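Local coordinates for neutral ceramidase (Pseudomonas aeruginosa, PDB 2ZXC) that hydrolyses the N-acyl linkage of ceramides to sphingosine and free fatty acid with a zinc ion, and also catalyses the reverse synthesis, at the 2ED site. Numbering follows the deposited sequence.

The 2ED site. Residues 25-26, 99, 160, 204, 206, 330-331, 334-340, 448, 460. With 2ED (N-[(1R,2R,3E)-2-hydroxy-1-(hydroxymethyl)heptadec-3-en-1-yl]acetamide), chain B.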
ATOM      1  N   GLY A  25       8.568  -1.285  -4.469  1.00 19.12           N
ATOM      2  CA  GLY A  25       8.583   0.160  -4.386  1.00 18.24           C
ATOM      3  C   GLY A  25       9.867   0.807  -4.856  1.00 20.55           C
ATOM      4  O   GLY A  25       9.852   1.694  -5.712  1.00 19.94           O
ATOM      5  N   TYR A  26      10.984   0.354  -4.300  1.00 20.68           N
ATOM      6  CA  TYR A  26      12.288   0.909  -4.625  1.00 21.72           C
ATOM      7  C   TYR A  26      12.997   0.249  -5.799  1.00 22.15           C
ATOM      8  O   TYR A  26      14.090   0.667  -6.170  1.00 22.38           O
ATOM      9  CB  TYR A  26      13.181   0.855  -3.384  1.00 20.66           C
ATOM     10  CG  TYR A  26      12.694   1.742  -2.265  1.00 23.55           C
ATOM     11  CD1 TYR A  26      12.656   1.284  -0.950  1.00 21.32           C
ATOM     12  CD2 TYR A  26      12.301   3.061  -2.516  1.00 23.48           C
ATOM     13  CE1 TYR A  26      12.246   2.114   0.088  1.00 22.35           C
ATOM     14  CE2 TYR A  26      11.890   3.900  -1.483  1.00 22.21           C
ATOM     15  CZ  TYR A  26      11.869   3.421  -0.186  1.00 23.03           C
ATOM     16  OH  TYR A  26      11.490   4.256   0.841  1.00 20.65           O
ATOM     17  N   HIS A  99       6.593   1.327   0.859  1.00 17.40           N
ATOM     18  CA  HIS A  99       7.663   0.740   0.069  1.00 18.22           C
ATOM     19  C   HIS A  99       8.427  -0.345   0.831  1.00 19.59           C
ATOM     20  O   HIS A  99       9.492  -0.789   0.390  1.00 18.56           O
ATOM     21  CB  HIS A  99       8.634   1.849  -0.372  1.00 18.75           C
ATOM     22  CG  HIS A  99       8.108   2.715  -1.479  1.00 20.40           C
ATOM     23  ND1 HIS A  99       6.856   3.292  -1.446  1.00 20.84           N
ATOM     24  CD2 HIS A  99       8.667   3.101  -2.652  1.00 21.36           C
ATOM     25  CE1 HIS A  99       6.666   3.993  -2.552  1.00 20.94           C
ATOM     26  NE2 HIS A  99       7.750   3.893  -3.301  1.00 19.01           N
ATOM     27  N   ARG A 160       8.683  16.647  -4.226  1.00 21.96           N
ATOM     28  CA  ARG A 160      10.007  16.191  -4.652  1.00 20.06           C
ATOM     29  C   ARG A 160      10.357  16.598  -6.076  1.00 19.57           C
ATOM     30  O   ARG A 160      11.470  16.369  -6.538  1.00 19.37           O
ATOM     31  CB  ARG A 160      10.101  14.674  -4.519  1.00 21.67           C
ATOM     32  CG  ARG A 160       9.186  13.917  -5.472  1.00 21.77           C
ATOM     33  CD  ARG A 160       9.131  12.445  -5.117  1.00 21.19           C
ATOM     34  NE  ARG A 160       8.529  11.653  -6.185  1.00 22.42           N
ATOM     35  CZ  ARG A 160       8.295  10.351  -6.102  1.00 21.11           C
ATOM     36  NH1 ARG A 160       8.604   9.692  -4.994  1.00 23.08           N
ATOM     37  NH2 ARG A 160       7.757   9.704  -7.128  1.00 21.28           N
ATOM     38  N   HIS A 204       4.026  10.052  -0.061  1.00 17.75           N
ATOM     39  CA  HIS A 204       4.598   8.733  -0.256  1.00 18.00           C
ATOM     40  C   HIS A 204       4.859   8.096   1.107  1.00 19.68           C
ATOM     41  O   HIS A 204       5.252   8.776   2.062  1.00 18.23           O
ATOM     42  CB  HIS A 204       5.920   8.831  -1.045  1.00 15.92           C
ATOM     43  CG  HIS A 204       5.778   8.553  -2.513  1.00 14.10           C
ATOM     44  ND1 HIS A 204       5.079   9.377  -3.365  1.00 13.89           N
ATOM     45  CD2 HIS A 204       6.231   7.526  -3.273  1.00 13.86           C
ATOM     46  CE1 HIS A 204       5.105   8.874  -4.587  1.00 15.42           C
ATOM     47  NE2 HIS A 204       5.797   7.747  -4.559  1.00 16.01           N
ATOM     48  N   THR A 206       7.226   6.395   2.208  1.00 18.79           N
ATOM     49  CA  THR A 206       8.618   6.045   2.007  1.00 17.56           C
ATOM     50  C   THR A 206       9.516   6.529   3.136  1.00 18.08           C
ATOM     51  O   THR A 206      10.675   6.855   2.898  1.00 17.61           O
ATOM     52  CB  THR A 206       9.133   6.668   0.707  1.00 17.52           C
ATOM     53  OG1 THR A 206       8.815   8.063   0.719  1.00 15.50           O
ATOM     54  CG2 THR A 206       8.476   6.025  -0.509  1.00 16.75           C
ATOM     55  N   LEU A 330      16.623  12.538 -14.413  1.00 36.41           N
ATOM     56  CA  LEU A 330      17.733  12.774 -13.484  1.00 43.45           C
ATOM     57  C   LEU A 330      17.500  12.308 -12.037  1.00 47.41           C
ATOM     58  O   LEU A 330      16.392  12.260 -11.577  1.00 48.46           O
ATOM     59  CB  LEU A 330      18.021  14.276 -13.447  1.00 43.03           C
ATOM     60  CG  LEU A 330      19.318  14.721 -12.800  1.00 44.19           C
ATOM     61  CD1 LEU A 330      20.381  14.615 -13.867  1.00 44.46           C
ATOM     62  CD2 LEU A 330      19.246  16.174 -12.307  1.00 44.92           C
ATOM     63  N   ALA A 331      18.580  12.038 -11.332  1.00 54.00           N
ATOM     64  CA  ALA A 331      18.562  11.645  -9.910  1.00 59.64           C
ATOM     65  C   ALA A 331      19.950  12.087  -9.847  1.00 64.03           C
ATOM     66  O   ALA A 331      20.326  13.168 -10.103  1.00 64.32           O
ATOM     67  CB  ALA A 331      18.584  10.076  -9.759  1.00 58.49           C
ATOM     68  N   SER A 334      19.157   7.401  -6.132  1.00 88.11           N
ATOM     69  CA  SER A 334      17.946   7.938  -6.698  1.00 89.62           C
ATOM     70  C   SER A 334      17.047   8.719  -5.928  1.00 90.14           C
ATOM     71  O   SER A 334      17.577   9.458  -5.107  1.00 90.58           O
ATOM     72  CB  SER A 334      17.204   7.098  -7.602  1.00 90.04           C
ATOM     73  OG  SER A 334      17.178   8.149  -8.541  1.00 90.25           O
ATOM     74  N   THR A 335      15.726   8.572  -6.074  1.00 89.58           N
ATOM     75  CA  THR A 335      15.256   9.561  -5.278  1.00 88.70           C
ATOM     76  C   THR A 335      13.752   9.940  -4.822  1.00 86.35           C
ATOM     77  O   THR A 335      12.889  10.660  -5.511  1.00 87.28           O
ATOM     78  CB  THR A 335      16.441  10.836  -5.564  1.00 90.20           C
ATOM     79  OG1 THR A 335      16.024  12.144  -4.895  1.00 91.23           O
ATOM     80  CG2 THR A 335      16.243  10.979  -7.371  1.00 91.16           C
ATOM     81  N   GLU A 336      13.559   9.268  -3.674  1.00 82.21           N
ATOM     82  CA  GLU A 336      12.470   9.310  -2.837  1.00 77.87           C
ATOM     83  C   GLU A 336      12.554   7.981  -2.141  1.00 75.77           C
ATOM     84  O   GLU A 336      11.695   7.525  -1.467  1.00 72.19           O
ATOM     85  CB  GLU A 336      11.239   9.669  -3.508  1.00 77.26           C
ATOM     86  CG  GLU A 336      10.697  10.767  -2.611  1.00 77.52           C
ATOM     87  CD  GLU A 336       9.662  10.187  -1.705  1.00 76.42           C
ATOM     88  OE1 GLU A 336       8.523  10.031  -2.180  1.00 77.61           O
ATOM     89  OE2 GLU A 336       9.980   9.842  -0.552  1.00 75.30           O
ATOM     90  N   ASP A 337      13.682   7.410  -2.556  1.00 73.04           N
ATOM     91  CA  ASP A 337      14.507   6.348  -2.056  1.00 68.97           C
ATOM     92  C   ASP A 337      15.194   5.305  -2.849  1.00 70.85           C
ATOM     93  O   ASP A 337      16.322   5.310  -2.688  1.00 66.54           O
ATOM     94  CB  ASP A 337      14.256   5.700  -0.544  1.00 63.01           C
ATOM     95  CG  ASP A 337      13.387   6.590   0.473  1.00 52.31           C
ATOM     96  OD1 ASP A 337      12.438   7.311   0.108  1.00 49.68           O
ATOM     97  OD2 ASP A 337      13.685   6.371   1.657  1.00 47.36           O
ATOM     98  N   GLY A 338      14.706   4.356  -3.609  1.00 74.83           N
ATOM     99  CA  GLY A 338      15.736   3.469  -4.150  1.00 81.15           C
ATOM    100  C   GLY A 338      16.599   3.750  -5.426  1.00 86.50           C
ATOM    101  O   GLY A 338      17.046   4.888  -5.782  1.00 87.87           O
ATOM    102  N   PRO A 339      17.033   2.651  -6.076  1.00 91.01           N
ATOM    103  CA  PRO A 339      17.808   2.729  -7.330  1.00 93.70           C
ATOM    104  C   PRO A 339      16.662   3.060  -8.306  1.00 95.01           C
ATOM    105  O   PRO A 339      15.504   2.810  -7.976  1.00 95.71           O
ATOM    106  CB  PRO A 339      18.363   1.322  -7.474  1.00 94.55           C
ATOM    107  CG  PRO A 339      18.706   1.005  -6.032  1.00 94.55           C
ATOM    108  CD  PRO A 339      17.451   1.451  -5.317  1.00 92.90           C
ATOM    109  N   GLY A 340      16.951   3.604  -9.482  1.00 96.20           N
ATOM    110  CA  GLY A 340      15.857   4.062 -10.332  1.00 97.48           C
ATOM    111  C   GLY A 340      15.124   3.421 -11.499  1.00 98.11           C
ATOM    112  O   GLY A 340      14.683   2.268 -11.439  1.00 98.34           O
ATOM    113  N   TYR A 448       3.052   6.404 -13.080  1.00 17.86           N
ATOM    114  CA  TYR A 448       2.728   7.798 -12.816  1.00 16.18           C
ATOM    115  C   TYR A 448       1.904   8.582 -13.820  1.00 16.40           C
ATOM    116  O   TYR A 448       1.891   8.304 -15.020  1.00 16.39           O
ATOM    117  CB  TYR A 448       4.015   8.577 -12.558  1.00 17.66           C
ATOM    118  CG  TYR A 448       4.716   8.201 -11.279  1.00 16.66           C
ATOM    119  CD1 TYR A 448       5.467   7.028 -11.180  1.00 17.96           C
ATOM    120  CD2 TYR A 448       4.630   9.024 -10.162  1.00 17.74           C
ATOM    121  CE1 TYR A 448       6.122   6.698  -9.986  1.00 15.02           C
ATOM    122  CE2 TYR A 448       5.268   8.703  -8.976  1.00 13.99           C
ATOM    123  CZ  TYR A 448       6.013   7.553  -8.897  1.00 15.26           C
ATOM    124  OH  TYR A 448       6.693   7.313  -7.733  1.00 15.09           O
ATOM    125  N   TYR A 460      11.287  12.798 -12.916  1.00 20.53           N
ATOM    126  CA  TYR A 460      10.933  11.414 -12.645  1.00 21.21           C
ATOM    127  C   TYR A 460       9.487  10.987 -12.940  1.00 20.27           C
ATOM    128  O   TYR A 460       9.267  10.010 -13.650  1.00 21.00           O
ATOM    129  CB  TYR A 460      11.263  11.065 -11.196  1.00 22.60           C
ATOM    130  CG  TYR A 460      10.964   9.626 -10.874  1.00 23.35           C
ATOM    131  CD1 TYR A 460      11.827   8.607 -11.276  1.00 26.15           C
ATOM    132  CD2 TYR A 460       9.802   9.275 -10.197  1.00 24.41           C
ATOM    133  CE1 TYR A 460      11.538   7.268 -11.008  1.00 27.17           C
ATOM    134  CE2 TYR A 460       9.502   7.946  -9.924  1.00 24.99           C
ATOM    135  CZ  TYR A 460      10.373   6.949 -10.332  1.00 26.26           C
ATOM    136  OH  TYR A 460      10.075   5.632 -10.056  1.00 29.46           O
TER
HETATM  137  O2  2ED B 701       9.382   5.988  -6.874  1.00 58.32           O
HETATM  138  O3  2ED B 701      13.305   3.639  -6.551  1.00 58.93           O
HETATM  139  O1  2ED B 701      12.000   7.524  -8.121  1.00 62.82           O
HETATM  140  C1  2ED B 701      12.083   5.721  -6.518  1.00 59.46           C
HETATM  141  C2  2ED B 701      12.701   7.039  -6.971  1.00 61.22           C
HETATM  142  C3  2ED B 701      14.154   6.818  -7.322  1.00 62.21           C
HETATM  143  C4  2ED B 701      14.721   7.539  -8.285  1.00 62.44           C
HETATM  144  C5  2ED B 701      13.914   8.579  -9.025  1.00 62.69           C
HETATM  145  C6  2ED B 701      14.766   9.201 -10.110  1.00 63.82           C
HETATM  146  C18 2ED B 701       9.829   6.194  -5.758  1.00 58.84           C
HETATM  147  C19 2ED B 701       8.952   6.581  -4.604  1.00 56.70           C
HETATM  148  N   2ED B 701      11.127   6.090  -5.485  1.00 59.05           N
HETATM  149  C   2ED B 701      13.112   4.849  -5.809  1.00 58.58           C
HETATM  150  O   HOH W   1      11.436   2.293  -7.913  1.00 26.90           O
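Tyr460 sets CG anti to its backbone N (chi1 -178°), so that one ring face turns toward the ligand, while Arg160 starts from the crowded position between backbone N and carbonyl carbon (chi1 66°) and then runs extended to bring its guanidinium to the acetyl end. This is the active-site pocket of a zinc-dependent neutral ceramidase, holding the short-chain ceramide 2ED; the ligand is poorly ordered, as are Ala331, Ser334 to Asp337 and Pro339, so very short contacts there carry no weight. Of the 352 Å² of ligand surface, 343 Å² is buried. Tyr460 contributes the broadest contact: the secondary hydroxyl O1 lies over its ring face, with ligand C2 4.1 Å above the plane, toward the rim. Tyr448 and His204 are zinc ligands. Tyr448 OH lies 3.1 Å from the amide oxygen O2 of 2ED, compatible with a hydrogen bond if the phenol keeps its proton. Arg160 NH2 donates to Tyr448 OH at 2.7 Å, nearly in the guanidinium plane (7° out), which would help orient the phenol and, with zinc, might favour a phenolate-like oxygen. The other terminal nitrogen of Arg160, NH1, sits over the centre of the His204 ring and, as modelled, forms a salt bridge with Glu336 OE1 at 2.8 Å, from above the carboxylate plane. Thr206 OG1 donates to the syn lone pair of Glu336 OE2, which would restrain that oxygen. The acetyl methyl C19 points among His99, His204, Arg160 and Thr206, with Thr206 CG2 4.2 Å away. On the hydroxymethyl branch, O3 as modelled donates mainly to Pro339 O at 2.7 Å, from above the carbonyl plane, with Tyr26 O a weak alternative; a water 2.7 Å from O3 links it to Gly25 O. The alkenyl tail runs past Thr335, whose CG2 is 3.6 Å from 2ED C6.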